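Local coordinates for protein glycosyl hydrolase BlGH5_18 (PDB 7LQX) that probably hydrolyses glycosidic bonds during the breakdown of N-glycans by an infant-gut bifidobacterium, as a member of glycoside hydrolase subfamily GH5_18, at residues Pro46-Asp51 with Arg88-Ile93. Residues are numbered along the deposited sequence; the frame is centred on the assembly and turned at random.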
loop_
_atom_site.group_PDB
_atom_site.type_symbol
_atom_site.label_atom_id
_atom_site.label_comp_id
_atom_site.label_asym_id
_atom_site.label_seq_id
_atom_site.Cartn_x
_atom_site.Cartn_y
_atom_site.Cartn_z
ATOM N N PRO A 46 -12.291 -7.547 -22.417
ATOM C CA PRO A 46 -12.340 -8.751 -23.268
ATOM C C PRO A 46 -11.664 -9.957 -22.634
ATOM O O PRO A 46 -12.146 -11.087 -22.785
ATOM C CB PRO A 46 -11.658 -8.293 -24.566
ATOM C CG PRO A 46 -11.940 -6.831 -24.616
ATOM C CD PRO A 46 -11.841 -6.364 -23.175
ATOM N N SER A 47 -10.573 -9.747 -21.892
ATOM C CA SER A 47 -9.905 -10.879 -21.260
ATOM C C SER A 47 -10.757 -11.481 -20.150
ATOM O O SER A 47 -10.684 -12.692 -19.918
ATOM C CB SER A 47 -8.517 -10.485 -20.743
ATOM O OG SER A 47 -8.570 -9.755 -19.531
ATOM N N VAL A 48 -11.565 -10.667 -19.460
ATOM C CA VAL A 48 -12.456 -11.201 -18.431
ATOM C C VAL A 48 -13.573 -12.013 -19.067
ATOM O O VAL A 48 -13.941 -13.087 -18.571
ATOM C CB VAL A 48 -13.018 -10.069 -17.557
ATOM C CG1 VAL A 48 -13.997 -10.641 -16.535
ATOM C CG2 VAL A 48 -11.901 -9.334 -16.867
ATOM N N LYS A 49 -14.148 -11.508 -20.160
ATOM C CA LYS A 49 -15.161 -12.272 -20.877
ATOM C C LYS A 49 -14.617 -13.639 -21.277
ATOM O O LYS A 49 -15.287 -14.663 -21.108
ATOM C CB LYS A 49 -15.637 -11.502 -22.107
ATOM C CG LYS A 49 -16.774 -12.194 -22.847
ATOM C CD LYS A 49 -17.284 -11.349 -24.002
ATOM C CE LYS A 49 -18.377 -12.073 -24.775
ATOM N NZ LYS A 49 -18.826 -11.293 -25.961
ATOM N N GLU A 50 -13.390 -13.671 -21.809
ATOM C CA GLU A 50 -12.806 -14.938 -22.227
ATOM C C GLU A 50 -12.515 -15.833 -21.029
ATOM O O GLU A 50 -12.796 -17.038 -21.069
ATOM C CB GLU A 50 -11.540 -14.697 -23.042
ATOM C CG GLU A 50 -10.925 -15.975 -23.573
ATOM C CD GLU A 50 -11.826 -16.720 -24.541
ATOM O OE1 GLU A 50 -12.869 -16.172 -24.972
ATOM O OE2 GLU A 50 -11.487 -17.873 -24.876
ATOM N N ASP A 51 -11.934 -15.269 -19.962
ATOM C CA ASP A 51 -11.694 -16.039 -18.747
ATOM C C ASP A 51 -12.993 -16.671 -18.257
ATOM O O ASP A 51 -13.041 -17.854 -17.903
ATOM C CB ASP A 51 -11.157 -15.137 -17.628
ATOM C CG ASP A 51 -9.701 -14.739 -17.796
ATOM O OD1 ASP A 51 -9.014 -15.227 -18.717
ATOM O OD2 ASP A 51 -9.263 -13.913 -16.964
ATOM N N ARG A 88 -18.507 -4.116 -10.251
ATOM C CA ARG A 88 -19.834 -4.407 -10.779
ATOM C C ARG A 88 -19.744 -4.968 -12.191
ATOM O O ARG A 88 -20.478 -5.897 -12.546
ATOM C CB ARG A 88 -20.708 -3.151 -10.736
ATOM C CG ARG A 88 -22.126 -3.373 -11.235
ATOM C CD ARG A 88 -23.023 -2.172 -11.021
ATOM N NE ARG A 88 -24.320 -2.404 -11.648
ATOM C CZ ARG A 88 -25.334 -1.549 -11.637
ATOM N NH1 ARG A 88 -25.227 -0.388 -11.006
ATOM N NH2 ARG A 88 -26.463 -1.872 -12.253
ATOM N N ARG A 89 -18.832 -4.431 -13.007
ATOM C CA ARG A 89 -18.685 -4.923 -14.370
ATOM C C ARG A 89 -18.219 -6.373 -14.378
ATOM O O ARG A 89 -18.696 -7.183 -15.180
ATOM C CB ARG A 89 -17.713 -4.034 -15.150
ATOM C CG ARG A 89 -17.430 -4.526 -16.561
ATOM C CD ARG A 89 -18.553 -4.239 -17.530
ATOM N NE ARG A 89 -18.126 -4.484 -18.907
ATOM C CZ ARG A 89 -17.300 -3.692 -19.587
ATOM N NH1 ARG A 89 -16.801 -2.601 -19.021
ATOM N NH2 ARG A 89 -16.969 -3.991 -20.835
HETATM N N MSE A 90 -17.289 -6.720 -13.495
HETATM C CA MSE A 90 -16.795 -8.090 -13.451
HETATM C C MSE A 90 -17.915 -9.050 -13.057
HETATM O O MSE A 90 -18.035 -10.136 -13.630
HETATM C CB MSE A 90 -15.617 -8.194 -12.493
HETATM C CG MSE A 90 -15.005 -9.576 -12.464
HETATM SE SE MSE A 90 -13.428 -9.670 -11.384
HETATM C CE MSE A 90 -12.251 -8.724 -12.522
ATOM N N VAL A 91 -18.717 -8.639 -12.074
ATOM C CA VAL A 91 -19.903 -9.401 -11.696
ATOM C C VAL A 91 -20.856 -9.521 -12.876
ATOM O O VAL A 91 -21.381 -10.602 -13.167
ATOM C CB VAL A 91 -20.586 -8.743 -10.482
ATOM C CG1 VAL A 91 -21.953 -9.354 -10.261
ATOM C CG2 VAL A 91 -19.699 -8.859 -9.262
ATOM N N HIS A 92 -21.099 -8.401 -13.563
ATOM C CA HIS A 92 -21.992 -8.391 -14.712
ATOM C C HIS A 92 -21.536 -9.386 -15.768
ATOM O O HIS A 92 -22.358 -10.110 -16.343
ATOM C CB HIS A 92 -22.049 -6.978 -15.291
ATOM C CG HIS A 92 -23.113 -6.790 -16.323
ATOM N ND1 HIS A 92 -24.454 -6.769 -16.009
ATOM C CD2 HIS A 92 -23.035 -6.618 -17.662
ATOM C CE1 HIS A 92 -25.157 -6.588 -17.113
ATOM N NE2 HIS A 92 -24.320 -6.495 -18.130
ATOM N N ILE A 93 -20.229 -9.447 -16.025
ATOM C CA ILE A 93 -19.707 -10.350 -17.044
ATOM C C ILE A 93 -19.859 -11.802 -16.613
ATOM O O ILE A 93 -20.221 -12.667 -17.417
ATOM C CB ILE A 93 -18.245 -9.987 -17.369
ATOM C CG1 ILE A 93 -18.180 -8.622 -18.056
ATOM C CG2 ILE A 93 -17.614 -11.061 -18.232
ATOM C CD1 ILE A 93 -16.767 -8.056 -18.178
#
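Two outer helices of a (beta/alpha)8 barrel, 45-57 and 81-96, which follow the neighbouring strands 25-29 and 62-65, pack here through V48, K49, M90 and I93. The short segments 46-51 and 88-93 run in roughly the same direction, their axes 10.1 Å apart at closest approach and crossing at -37°. V48 and I93 both point at the facing helix and meet at about a right angle. With V48 CG1 anti to the backbone N (chi1 177°), this methyl is the branch that does the touching: V48 CG1 lies 4.0 Å from I93 CG2 and 4.1 Å from I93 CD1, set against both methyls of the isoleucine. I93 CG2 also presses on backbone, approaching K49 CA at 3.8 Å and K49 N at 4.0 Å, and this matches the close CA-CA spacing of 6.2 Å between K49 and I93. M90, a selenomethionine, joins more loosely through its stem, M90 CG standing 4.3 Å from V48 CG1. K49 passes I93 CG2 with its CB and, in one of two modelled conformers, leads away from helix 81-96, giving the contact an exposed border beside three buried residues. No hydrogen bond crosses between the segments; the contact is van der Waals packing of aliphatic groups on one another and on backbone. W45 and M52, from the first helix, touch both M90 and I93 and extend the seam beyond V48. On another side of helix 81-96, V91 rests on A101 and V103 of strand 100-104. Such side-by-side packing of neighbouring helices, running in broadly the same direction around a parallel sheet, is characteristic of the TIM-barrel fold of GH5 enzymes.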